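Local structure of replicative DNA helicase (Mycobacterium chimaera, 6RIY) at residues L44-Y49 / V120-V125; T57-D62 / Y134-G139; K32-V37 / V127-H132; T6-P11 / D24-A29. The protein contains an intein, the domain described here, which probably excises itself by protein splicing and joins the flanking segments of the helicase. One frame throughout, in Å; residues are numbered along the deposited sequence.

Interaction 1 (L44-Y49 / V120-V125); sequences LGRPCY and VPVRCV
Cys48 holds its SG anti to its own carbonyl carbon (chi1 -71°), and this turns the sulfur toward Val120 and Val122. There it accepts the backbone N-H of Val120 almost in line: Val120 N lies 3.6 Å from Cys48 SG with an angle of 173° at the hydrogen, a straight but long and weak bond. Two methyl groups approach the same atom, Val122 CG1 at 4.0 Å from Cys48 SG and Val120 CG2 at 4.2 Å from it. Both valines put CG1 anti to the carbonyl carbon and CG2 in the crowded position between backbone N and C. Val122 can therefore divide its branches, giving CG1 to the sulfur while its CG2 meets Arg46 CG at 4.0 Å. Arg46 crosses Val122 at about a right angle and touches it with the root of its chain; bends at chi2 and chi3 then lead the guanidinium away, and one of its faces lies over Pro47 CD. Farther along, Leu44 reaches obliquely across the ring of Pro121, with its CD2 3.6 Å from Pro121 CG. One water joins the two backbones, accepting from Arg46 N and donating to Val120 O. In the Hedgehog/intein fold this contact brings together the beginnings of two strands from different sheets: 48-53, which runs between 58-62 and 107-117, and 122-127, which runs between 2-3 and 33-39. Val60 of strand 58-62 packs against both Cys48 and Val120.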
loop_
_atom_site.group_PDB
_atom_site.type_symbol
_atom_site.label_atom_id
_atom_site.label_comp_id
_atom_site.label_asym_id
_atom_site.label_seq_id
_atom_site.Cartn_x
_atom_site.Cartn_y
_atom_site.Cartn_z
ATOM N N LEU A 44 -8.354 10.016 10.936
ATOM C CA LEU A 44 -7.441 11.019 11.463
ATOM C C LEU A 44 -6.783 10.526 12.745
ATOM O O LEU A 44 -7.388 9.798 13.537
ATOM C CB LEU A 44 -8.187 12.329 11.753
ATOM C CG LEU A 44 -8.787 13.075 10.566
ATOM C CD1 LEU A 44 -9.575 14.308 11.038
ATOM C CD2 LEU A 44 -7.681 13.474 9.610
ATOM N N GLY A 45 -5.541 10.960 12.956
ATOM C CA GLY A 45 -4.844 10.703 14.201
ATOM C C GLY A 45 -4.179 9.351 14.318
ATOM O O GLY A 45 -3.671 9.025 15.395
ATOM N N ARG A 46 -4.158 8.558 13.252
ATOM C CA ARG A 46 -3.544 7.239 13.333
ATOM C C ARG A 46 -2.019 7.357 13.394
ATOM O O ARG A 46 -1.432 8.219 12.733
ATOM C CB ARG A 46 -3.961 6.387 12.130
ATOM C CG ARG A 46 -5.473 6.162 12.013
ATOM C CD ARG A 46 -6.005 5.293 13.138
ATOM N NE ARG A 46 -5.399 3.966 13.143
ATOM C CZ ARG A 46 -5.415 3.139 14.186
ATOM N NH1 ARG A 46 -6.010 3.503 15.315
ATOM N NH2 ARG A 46 -4.838 1.947 14.098
ATOM N N PRO A 47 -1.348 6.511 14.173
ATOM C CA PRO A 47 0.117 6.481 14.126
ATOM C C PRO A 47 0.565 6.014 12.753
ATOM O O PRO A 47 0.037 5.038 12.219
ATOM C CB PRO A 47 0.491 5.475 15.220
ATOM C CG PRO A 47 -0.752 5.281 16.025
ATOM C CD PRO A 47 -1.888 5.497 15.088
ATOM N N CYS A 48 1.522 6.733 12.166
ATOM C CA CYS A 48 1.930 6.491 10.794
ATOM C C CYS A 48 3.408 6.154 10.689
ATOM O O CYS A 48 4.234 6.642 11.463
ATOM C CB CYS A 48 1.665 7.701 9.910
ATOM S SG CYS A 48 -0.092 7.962 9.625
ATOM N N TYR A 49 3.729 5.372 9.665
ATOM C CA TYR A 49 5.095 5.003 9.340
ATOM C C TYR A 49 5.427 5.403 7.912
ATOM O O TYR A 49 4.597 5.266 7.011
ATOM C CB TYR A 49 5.303 3.493 9.494
ATOM C CG TYR A 49 5.566 3.074 10.910
ATOM C CD1 TYR A 49 4.577 3.176 11.879
ATOM C CD2 TYR A 49 6.805 2.586 11.285
ATOM C CE1 TYR A 49 4.829 2.802 13.188
ATOM C CE2 TYR A 49 7.062 2.204 12.585
ATOM C CZ TYR A 49 6.071 2.315 13.531
ATOM O OH TYR A 49 6.324 1.935 14.828
ATOM N N VAL A 120 -0.560 11.544 9.547
ATOM C CA VAL A 120 -1.291 12.222 8.477
ATOM C C VAL A 120 -2.608 11.488 8.274
ATOM O O VAL A 120 -2.741 10.314 8.658
ATOM C CB VAL A 120 -0.477 12.266 7.160
ATOM C CG1 VAL A 120 0.816 13.042 7.354
ATOM C CG2 VAL A 120 -0.218 10.866 6.650
ATOM N N PRO A 121 -3.598 12.146 7.664
ATOM C CA PRO A 121 -4.864 11.462 7.359
ATOM C C PRO A 121 -4.638 10.253 6.460
ATOM O O PRO A 121 -3.815 10.289 5.543
ATOM C CB PRO A 121 -5.684 12.544 6.644
ATOM C CG PRO A 121 -5.094 13.857 7.131
ATOM C CD PRO A 121 -3.629 13.572 7.275
ATOM N N VAL A 122 -5.388 9.174 6.715
ATOM C CA VAL A 122 -5.235 7.924 5.965
ATOM C C VAL A 122 -6.612 7.358 5.638
ATOM O O VAL A 122 -7.623 7.758 6.213
ATOM C CB VAL A 122 -4.379 6.870 6.720
ATOM C CG1 VAL A 122 -2.986 7.399 6.968
ATOM C CG2 VAL A 122 -5.050 6.415 8.037
ATOM N N ARG A 123 -6.638 6.408 4.699
ATOM C CA ARG A 123 -7.847 5.677 4.321
ATOM C C ARG A 123 -7.493 4.237 3.975
ATOM O O ARG A 123 -6.403 3.969 3.468
ATOM C CB ARG A 123 -8.528 6.267 3.079
ATOM C CG ARG A 123 -9.242 7.579 3.227
ATOM C CD ARG A 123 -9.810 7.995 1.860
ATOM N NE ARG A 123 -11.069 7.317 1.558
ATOM C CZ ARG A 123 -11.584 7.195 0.339
ATOM N NH1 ARG A 123 -10.939 7.681 -0.716
ATOM N NH2 ARG A 123 -12.742 6.576 0.174
ATOM N N CYS A 124 -8.457 3.335 4.163
ATOM C CA CYS A 124 -8.366 1.960 3.681
ATOM C C CYS A 124 -9.328 1.713 2.526
ATOM O O CYS A 124 -10.417 2.291 2.460
ATOM C CB CYS A 124 -8.682 0.939 4.777
ATOM S SG CYS A 124 -7.606 0.979 6.190
ATOM N N VAL A 125 -8.931 0.795 1.645
ATOM C CA VAL A 125 -9.797 0.282 0.593
ATOM C C VAL A 125 -9.865 -1.233 0.738
ATOM O O VAL A 125 -8.963 -1.872 1.287
ATOM C CB VAL A 125 -9.298 0.660 -0.819
ATOM C CG1 VAL A 125 -9.237 2.170 -0.986
ATOM C CG2 VAL A 125 -7.919 0.037 -1.080
HETATM O O HOH W 1 -4.537 9.126 10.490
#

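Interaction 2 (T57-D62 / Y134-G139); sequences TVIVAD and YLAGRG
Polar links gather at the Thr57 end of this contact. Thr57 OG1, anti to its carbonyl carbon (chi1 -61°), lies 2.9 Å from Gly139 N, but the angle of 120° at the hydrogen makes this bond weak; the hydroxyl has a stronger partner in Asp55. A water accepts from Val58 N at 2.9 Å and, weakly, from Arg138 NE. Arg138 extends its chain from CG to NE alongside Thr57, and its NH2 is hydrogen-bonded to Gly56 O, so the arginine is tied to the chain entering strand 58-62 by this direct bond and, more weakly, through the water.

Apolar contact takes over deeper in the protein. Ile59 points toward 134-139 and reaches it with its tip: Ile59 CD1 lies 3.9 Å from Ala136 CB and 3.6 Å from Ala136 O. Thr57 CG2 rests 3.9 Å from Gly137 CA. At Gly137 and Gly139 the bare backbone lies so near Thr57 that there is no room for a CB on that side; Gly137 also has a positive phi of 82°.

Within the all-beta intein fold, the contact sets the edge strand 58-62 of a four-stranded sheet beside the hairpin of strands 133-136 and 141-144. Leu2 of strand 2-3 packs on both Ile59 and Ala136, Phe53 of strand 48-53 lies against Ile59, and Val141 of the hairpin's second strand touches Thr57.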
loop_
_atom_site.group_PDB
_atom_site.type_symbol
_atom_site.label_atom_id
_atom_site.label_comp_id
_atom_site.label_asym_id
_atom_site.label_seq_id
_atom_site.Cartn_x
_atom_site.Cartn_y
_atom_site.Cartn_z
ATOM N N THR A 57 10.514 4.308 -4.084
ATOM C CA THR A 57 9.156 4.566 -3.631
ATOM C C THR A 57 9.133 4.763 -2.120
ATOM O O THR A 57 9.717 3.972 -1.368
ATOM C CB THR A 57 8.234 3.405 -4.012
ATOM O OG1 THR A 57 8.202 3.261 -5.433
ATOM C CG2 THR A 57 6.801 3.653 -3.487
ATOM N N VAL A 58 8.439 5.808 -1.680
ATOM C CA VAL A 58 8.203 6.074 -0.268
ATOM C C VAL A 58 6.697 6.173 -0.062
ATOM O O VAL A 58 6.035 6.995 -0.707
ATOM C CB VAL A 58 8.900 7.362 0.194
ATOM C CG1 VAL A 58 8.433 7.748 1.591
ATOM C CG2 VAL A 58 10.415 7.180 0.149
ATOM N N ILE A 59 6.161 5.335 0.820
ATOM C CA ILE A 59 4.739 5.319 1.137
ATOM C C ILE A 59 4.575 5.547 2.633
ATOM O O ILE A 59 5.248 4.901 3.440
ATOM C CB ILE A 59 4.086 3.988 0.723
ATOM C CG1 ILE A 59 4.173 3.808 -0.786
ATOM C CG2 ILE A 59 2.608 3.938 1.182
ATOM C CD1 ILE A 59 3.742 2.443 -1.228
ATOM N N VAL A 60 3.670 6.444 2.999
ATOM C CA VAL A 60 3.306 6.663 4.391
ATOM C C VAL A 60 2.025 5.893 4.668
ATOM O O VAL A 60 1.032 6.023 3.936
ATOM C CB VAL A 60 3.150 8.159 4.689
ATOM C CG1 VAL A 60 2.578 8.378 6.071
ATOM C CG2 VAL A 60 4.509 8.839 4.536
ATOM N N ALA A 61 2.065 5.053 5.694
ATOM C CA ALA A 61 0.966 4.151 5.976
ATOM C C ALA A 61 0.782 4.078 7.477
ATOM O O ALA A 61 1.704 4.359 8.250
ATOM C CB ALA A 61 1.218 2.750 5.406
ATOM N N ASP A 62 -0.415 3.680 7.900
ATOM C CA ASP A 62 -0.578 3.567 9.335
ATOM C C ASP A 62 0.204 2.360 9.851
ATOM O O ASP A 62 0.663 1.494 9.088
ATOM C CB ASP A 62 -2.059 3.522 9.724
ATOM C CG ASP A 62 -2.673 2.169 9.550
ATOM O OD1 ASP A 62 -2.308 1.455 8.596
ATOM O OD2 ASP A 62 -3.547 1.824 10.372
ATOM N N TYR A 134 -3.184 -4.700 -3.933
ATOM C CA TYR A 134 -3.237 -3.661 -4.952
ATOM C C TYR A 134 -1.882 -2.970 -4.987
ATOM O O TYR A 134 -1.091 -3.082 -4.050
ATOM C CB TYR A 134 -4.386 -2.654 -4.723
ATOM C CG TYR A 134 -4.316 -1.788 -3.471
ATOM C CD1 TYR A 134 -4.787 -2.262 -2.254
ATOM C CD2 TYR A 134 -3.796 -0.489 -3.507
ATOM C CE1 TYR A 134 -4.737 -1.490 -1.114
ATOM C CE2 TYR A 134 -3.742 0.293 -2.367
ATOM C CZ TYR A 134 -4.219 -0.214 -1.171
ATOM O OH TYR A 134 -4.188 0.541 -0.017
ATOM N N LEU A 135 -1.611 -2.259 -6.084
ATOM C CA LEU A 135 -0.322 -1.586 -6.245
ATOM C C LEU A 135 -0.392 -0.158 -5.723
ATOM O O LEU A 135 -1.395 0.529 -5.916
ATOM C CB LEU A 135 0.101 -1.559 -7.711
ATOM C CG LEU A 135 0.111 -2.918 -8.408
ATOM C CD1 LEU A 135 0.657 -2.780 -9.833
ATOM C CD2 LEU A 135 0.962 -3.884 -7.576
ATOM N N ALA A 136 0.691 0.300 -5.090
ATOM C CA ALA A 136 0.685 1.632 -4.489
ATOM C C ALA A 136 2.029 2.319 -4.662
ATOM O O ALA A 136 3.079 1.672 -4.686
ATOM C CB ALA A 136 0.356 1.568 -2.996
ATOM N N GLY A 137 1.989 3.649 -4.733
ATOM C CA GLY A 137 3.192 4.444 -4.836
ATOM C C GLY A 137 3.698 4.510 -6.265
ATOM O O GLY A 137 3.282 3.760 -7.149
ATOM N N ARG A 138 4.630 5.437 -6.490
ATOM C CA ARG A 138 5.083 5.665 -7.858
ATOM C C ARG A 138 5.730 4.415 -8.451
ATOM O O ARG A 138 5.678 4.207 -9.671
ATOM C CB ARG A 138 6.033 6.865 -7.905
ATOM C CG ARG A 138 7.406 6.638 -7.331
ATOM C CD ARG A 138 8.082 7.987 -7.100
ATOM N NE ARG A 138 9.324 7.866 -6.347
ATOM C CZ ARG A 138 10.502 8.285 -6.786
ATOM N NH1 ARG A 138 10.597 8.867 -7.970
ATOM N NH2 ARG A 138 11.582 8.141 -6.035
ATOM N N GLY A 139 6.323 3.569 -7.611
ATOM C CA GLY A 139 6.892 2.308 -8.056
ATOM C C GLY A 139 5.931 1.151 -8.170
ATOM O O GLY A 139 6.348 0.049 -8.556
HETATM O O HOH W 2 7.799 7.646 -3.762
#

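Interaction 3 (K32-V37 / V127-H132); sequences KPTRVV and VDNPAH
Val36 and Val127 form an antiparallel, non-hydrogen-bonded pair with their CA atoms 4.5 Å apart, and beside it Arg35 O takes both a weak bond from Asp128 N and a CA-H...O contact from Val127 CA. The paired valines lie on the same face of the sheet, Val36 CG2 being 4.4 Å from Val127 CG1. Asp128 carries the polar part. Its CG occupies the crowded position between backbone N and C (chi1 77°), which swings the carboxylate over to strand 33-39. Thr34 OG1 donates to Asp128 OD1 at 2.7 Å, nearly along the C-O axis, while Arg35 N reaches the same oxygen at 3.0 Å from above the carboxylate plane. In the Hedgehog/intein fold this is where strand 122-127 leaves its partner 33-39 and the chain loops toward strand 133-136. Thr34 is also an acceptor: Asn129 ND2 gives it an almost straight bond of 2.9 Å (174° at the hydrogen), with OG1 in the amide plane. Asn129 ND2 is hydrogen-bonded to Leu133 O as well, across the type I turn Asn129-His132. The turn's carbonyl, Asn129 O, accepts from both His132 N and His132 ND1, the latter in the ring plane. Val37 CG1 packs on Asp128 CB at 3.6 Å, crossing it at about a right angle. On the carboxylate's second oxygen, a water donates to Asp128 OD2 at 2.6 Å and weakly accepts from Arg35 N.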
loop_
_atom_site.group_PDB
_atom_site.type_symbol
_atom_site.label_atom_id
_atom_site.label_comp_id
_atom_site.label_asym_id
_atom_site.label_seq_id
_atom_site.Cartn_x
_atom_site.Cartn_y
_atom_site.Cartn_z
ATOM N N LYS A 32 -3.103 -6.272 -13.377
ATOM C CA LYS A 32 -4.401 -6.185 -14.018
ATOM C C LYS A 32 -5.365 -5.372 -13.165
ATOM O O LYS A 32 -5.166 -5.217 -11.956
ATOM C CB LYS A 32 -4.968 -7.585 -14.252
ATOM C CG LYS A 32 -4.174 -8.411 -15.254
ATOM C CD LYS A 32 -4.730 -9.828 -15.352
ATOM C CE LYS A 32 -4.021 -10.642 -16.427
ATOM N NZ LYS A 32 -4.429 -10.239 -17.804
ATOM N N PRO A 33 -6.422 -4.833 -13.770
ATOM C CA PRO A 33 -7.383 -4.035 -12.996
ATOM C C PRO A 33 -8.046 -4.853 -11.893
ATOM O O PRO A 33 -8.259 -6.062 -12.023
ATOM C CB PRO A 33 -8.406 -3.590 -14.053
ATOM C CG PRO A 33 -7.669 -3.649 -15.347
ATOM C CD PRO A 33 -6.722 -4.820 -15.215
ATOM N N THR A 34 -8.363 -4.173 -10.788
ATOM C CA THR A 34 -9.136 -4.753 -9.698
ATOM C C THR A 34 -10.080 -3.683 -9.164
ATOM O O THR A 34 -9.722 -2.506 -9.092
ATOM C CB THR A 34 -8.221 -5.316 -8.586
ATOM O OG1 THR A 34 -8.995 -6.080 -7.653
ATOM C CG2 THR A 34 -7.482 -4.208 -7.847
ATOM N N ARG A 35 -11.304 -4.083 -8.832
ATOM C CA ARG A 35 -12.345 -3.123 -8.479
ATOM C C ARG A 35 -12.331 -2.848 -6.981
ATOM O O ARG A 35 -12.113 -3.747 -6.169
ATOM C CB ARG A 35 -13.716 -3.649 -8.911
ATOM C CG ARG A 35 -14.890 -2.711 -8.700
ATOM C CD ARG A 35 -16.178 -3.430 -9.078
ATOM N NE ARG A 35 -17.355 -2.567 -9.030
ATOM C CZ ARG A 35 -18.024 -2.277 -7.918
ATOM N NH1 ARG A 35 -17.624 -2.768 -6.749
ATOM N NH2 ARG A 35 -19.090 -1.488 -7.971
ATOM N N VAL A 36 -12.576 -1.597 -6.618
ATOM C CA VAL A 36 -12.677 -1.224 -5.215
ATOM C C VAL A 36 -14.071 -1.600 -4.736
ATOM O O VAL A 36 -15.072 -1.166 -5.316
ATOM C CB VAL A 36 -12.389 0.274 -5.036
ATOM C CG1 VAL A 36 -12.600 0.722 -3.596
ATOM C CG2 VAL A 36 -10.950 0.568 -5.496
ATOM N N VAL A 37 -14.145 -2.450 -3.713
ATOM C CA VAL A 37 -15.437 -2.884 -3.200
ATOM C C VAL A 37 -15.844 -2.109 -1.951
ATOM O O VAL A 37 -17.036 -2.105 -1.602
ATOM C CB VAL A 37 -15.455 -4.402 -2.923
ATOM C CG1 VAL A 37 -15.295 -5.179 -4.219
ATOM C CG2 VAL A 37 -14.369 -4.786 -1.947
ATOM N N VAL A 127 -10.529 -4.500 -2.049
ATOM C CA VAL A 127 -10.547 -4.740 -3.486
ATOM C C VAL A 127 -11.043 -6.153 -3.760
ATOM O O VAL A 127 -11.086 -7.005 -2.873
ATOM C CB VAL A 127 -9.165 -4.505 -4.126
ATOM C CG1 VAL A 127 -8.811 -3.011 -4.041
ATOM C CG2 VAL A 127 -8.122 -5.348 -3.419
ATOM N N ASP A 128 -11.439 -6.391 -5.011
ATOM C CA ASP A 128 -12.196 -7.590 -5.346
ATOM C C ASP A 128 -11.319 -8.738 -5.836
ATOM O O ASP A 128 -11.822 -9.660 -6.482
ATOM C CB ASP A 128 -13.285 -7.260 -6.369
ATOM C CG ASP A 128 -12.756 -7.100 -7.780
ATOM O OD1 ASP A 128 -11.534 -6.917 -7.973
ATOM O OD2 ASP A 128 -13.586 -7.161 -8.710
ATOM N N ASN A 129 -10.058 -8.719 -5.531
ATOM C CA ASN A 129 -9.307 -9.908 -5.894
ATOM C C ASN A 129 -9.004 -10.732 -4.645
ATOM O O ASN A 129 -8.859 -10.179 -3.550
ATOM C CB ASN A 129 -8.006 -9.551 -6.628
ATOM C CG ASN A 129 -7.060 -8.739 -5.784
ATOM O OD1 ASN A 129 -6.254 -9.290 -5.034
ATOM N ND2 ASN A 129 -7.119 -7.420 -5.929
ATOM N N PRO A 130 -8.924 -12.056 -4.776
ATOM C CA PRO A 130 -8.809 -12.903 -3.578
ATOM C C PRO A 130 -7.522 -12.692 -2.801
ATOM O O PRO A 130 -7.497 -12.946 -1.589
ATOM C CB PRO A 130 -8.918 -14.329 -4.145
ATOM C CG PRO A 130 -8.606 -14.213 -5.587
ATOM C CD PRO A 130 -9.113 -12.855 -5.997
ATOM N N ALA A 131 -6.447 -12.240 -3.453
ATOM C CA ALA A 131 -5.218 -11.977 -2.713
ATOM C C ALA A 131 -5.307 -10.730 -1.836
ATOM O O ALA A 131 -4.403 -10.511 -1.022
ATOM C CB ALA A 131 -4.039 -11.835 -3.683
ATOM N N HIS A 132 -6.365 -9.924 -1.974
ATOM C CA HIS A 132 -6.473 -8.644 -1.266
ATOM C C HIS A 132 -5.238 -7.773 -1.491
ATOM O O HIS A 132 -4.717 -7.160 -0.557
ATOM C CB HIS A 132 -6.682 -8.830 0.245
ATOM C CG HIS A 132 -7.872 -9.658 0.621
ATOM N ND1 HIS A 132 -8.727 -10.215 -0.304
ATOM C CD2 HIS A 132 -8.345 -10.023 1.836
ATOM C CE1 HIS A 132 -9.672 -10.894 0.324
ATOM N NE2 HIS A 132 -9.462 -10.793 1.623
HETATM O O HOH W 3 -9.194 -8.595 -9.912
HETATM O O HOH W 4 -12.063 -6.587 -10.732
#

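Interaction 4 (T6-P11 / D24-A29); sequences TPLPTP and DELLGA
Two short strands of the Hedgehog/intein fold cross here at nearly a right angle (87°, axes 6.6 Å apart): 7-9, which pairs with 14-16 in a hairpin, and 25-27, the edge of a four-stranded sheet. Leu27 is the main link. From a CB directed toward 6-11, its CG stands anti to the carbonyl carbon (chi1 -58°) and comes to 3.6 Å from Pro9 O. The tip then forks. Leu27 CD1 lies against the ring of Pro9, 3.7 Å from Pro9 CB, whereas Leu27 CD2 reaches Pro11 at its CD, 3.8 Å away. The fork thus straddles the Pro9-Pro11 backbone, one branch on each proline. Leu26 starts away from 6-11, yet its tip comes back to it, where Leu26 CD2 meets Leu8 CD1 at 3.9 Å; Val36 of strand 33-39 packs on Leu26 as well. Glu25 runs out across Pro11 at about a right angle, its carboxylate OE1 3.5 Å from Pro11 CG, while Thr10 CB sits over Glu25 O. The direct contacts are van der Waals, and a water supplies the polar link, donating to Pro9 O at 2.8 Å while accepting from Leu27 N.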
loop_
_atom_site.group_PDB
_atom_site.type_symbol
_atom_site.label_atom_id
_atom_site.label_comp_id
_atom_site.label_asym_id
_atom_site.label_seq_id
_atom_site.Cartn_x
_atom_site.Cartn_y
_atom_site.Cartn_z
ATOM N N THR A 6 -1.096 9.376 -1.268
ATOM C CA THR A 6 -0.401 8.268 -1.913
ATOM C C THR A 6 -0.907 8.124 -3.337
ATOM O O THR A 6 -2.115 7.952 -3.534
ATOM C CB THR A 6 -0.613 6.948 -1.182
ATOM O OG1 THR A 6 -0.269 7.074 0.206
ATOM C CG2 THR A 6 0.271 5.864 -1.823
ATOM N N PRO A 7 -0.049 8.218 -4.348
ATOM C CA PRO A 7 -0.504 7.964 -5.718
ATOM C C PRO A 7 -0.674 6.470 -5.944
ATOM O O PRO A 7 0.164 5.664 -5.533
ATOM C CB PRO A 7 0.625 8.539 -6.581
ATOM C CG PRO A 7 1.846 8.387 -5.725
ATOM C CD PRO A 7 1.390 8.529 -4.285
ATOM N N LEU A 8 -1.788 6.103 -6.578
ATOM C CA LEU A 8 -2.087 4.713 -6.901
ATOM C C LEU A 8 -2.234 4.559 -8.405
ATOM O O LEU A 8 -2.971 5.333 -9.023
ATOM C CB LEU A 8 -3.390 4.263 -6.218
ATOM C CG LEU A 8 -3.475 4.518 -4.716
ATOM C CD1 LEU A 8 -4.857 4.102 -4.198
ATOM C CD2 LEU A 8 -2.384 3.734 -4.003
ATOM N N PRO A 9 -1.588 3.575 -9.032
ATOM C CA PRO A 9 -1.784 3.387 -10.468
ATOM C C PRO A 9 -3.162 2.816 -10.758
ATOM O O PRO A 9 -3.707 2.020 -9.991
ATOM C CB PRO A 9 -0.686 2.387 -10.851
ATOM C CG PRO A 9 -0.503 1.586 -9.618
ATOM C CD PRO A 9 -0.701 2.547 -8.456
ATOM N N THR A 10 -3.727 3.229 -11.881
ATOM C CA THR A 10 -4.998 2.732 -12.381
ATOM C C THR A 10 -4.798 2.278 -13.812
ATOM O O THR A 10 -3.746 2.532 -14.408
ATOM C CB THR A 10 -6.076 3.825 -12.317
ATOM O OG1 THR A 10 -5.781 4.826 -13.295
ATOM C CG2 THR A 10 -6.098 4.451 -10.937
ATOM N N PRO A 11 -5.783 1.591 -14.401
ATOM C CA PRO A 11 -5.631 1.201 -15.816
ATOM C C PRO A 11 -5.397 2.376 -16.753
ATOM O O PRO A 11 -4.710 2.215 -17.771
ATOM C CB PRO A 11 -6.952 0.480 -16.125
ATOM C CG PRO A 11 -7.389 -0.064 -14.835
ATOM C CD PRO A 11 -6.965 0.948 -13.793
ATOM N N ASP A 24 -14.252 2.208 -8.330
ATOM C CA ASP A 24 -13.064 2.569 -9.092
ATOM C C ASP A 24 -12.185 1.344 -9.321
ATOM O O ASP A 24 -12.169 0.411 -8.516
ATOM C CB ASP A 24 -12.246 3.628 -8.350
ATOM C CG ASP A 24 -12.907 4.989 -8.343
ATOM O OD1 ASP A 24 -13.993 5.137 -8.956
ATOM O OD2 ASP A 24 -12.344 5.909 -7.707
ATOM N N GLU A 25 -11.422 1.371 -10.415
ATOM C CA GLU A 25 -10.447 0.329 -10.723
ATOM C C GLU A 25 -9.058 0.760 -10.258
ATOM O O GLU A 25 -8.567 1.825 -10.653
ATOM C CB GLU A 25 -10.424 0.024 -12.220
ATOM C CG GLU A 25 -11.637 -0.751 -12.708
ATOM C CD GLU A 25 -11.477 -1.247 -14.126
ATOM O OE1 GLU A 25 -10.834 -0.545 -14.936
ATOM O OE2 GLU A 25 -11.999 -2.340 -14.434
ATOM N N LEU A 26 -8.432 -0.066 -9.425
ATOM C CA LEU A 26 -7.009 0.005 -9.139
ATOM C C LEU A 26 -6.334 -1.145 -9.883
ATOM O O LEU A 26 -6.941 -1.757 -10.768
ATOM C CB LEU A 26 -6.757 -0.046 -7.623
ATOM C CG LEU A 26 -7.419 1.033 -6.754
ATOM C CD1 LEU A 26 -7.240 0.713 -5.269
ATOM C CD2 LEU A 26 -6.879 2.424 -7.084
ATOM N N LEU A 27 -5.094 -1.469 -9.519
ATOM C CA LEU A 27 -4.383 -2.592 -10.115
ATOM C C LEU A 27 -4.068 -3.625 -9.048
ATOM O O LEU A 27 -3.579 -3.283 -7.974
ATOM C CB LEU A 27 -3.084 -2.140 -10.777
ATOM C CG LEU A 27 -3.229 -1.076 -11.862
ATOM C CD1 LEU A 27 -1.842 -0.771 -12.444
ATOM C CD2 LEU A 27 -4.199 -1.531 -12.944
ATOM N N GLY A 28 -4.324 -4.889 -9.358
ATOM C CA GLY A 28 -3.925 -5.965 -8.477
ATOM C C GLY A 28 -2.447 -6.276 -8.582
ATOM O O GLY A 28 -1.699 -5.675 -9.352
ATOM N N ALA A 29 -2.030 -7.276 -7.801
ATOM C CA ALA A 29 -0.624 -7.663 -7.783
ATOM C C ALA A 29 -0.156 -8.203 -9.124
ATOM O O ALA A 29 1.051 -8.215 -9.385
ATOM C CB ALA A 29 -0.375 -8.710 -6.696
HETATM O O HOH W 5 -3.430 0.240 -7.832
#

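In the fold
Along the chain, interaction 4 closes first; interaction 3 opens and encloses interaction 1, while interaction 2 alternates with both. Interactions 3 and 4 have centres about 10 Å apart and share the sheet of strands 25-27, 33-39 and 122-127, with backbone bonds joining Thr34 to Leu26 and Val36 to Asp24. Interaction 1, about 21 Å from interaction 3 between centres, meets the start of strand 122-127. It touches interaction 2, about 13 Å away, where Tyr49 N hydrogen-bonds Ala61 O in the other four-stranded sheet. Interaction 2 joins interaction 4 by probable backbone hydrogen bonds, Leu135 N to Leu27 O and Gly137 N to Pro7 O. Early and late strands thus interlock, consistent with the intein fold.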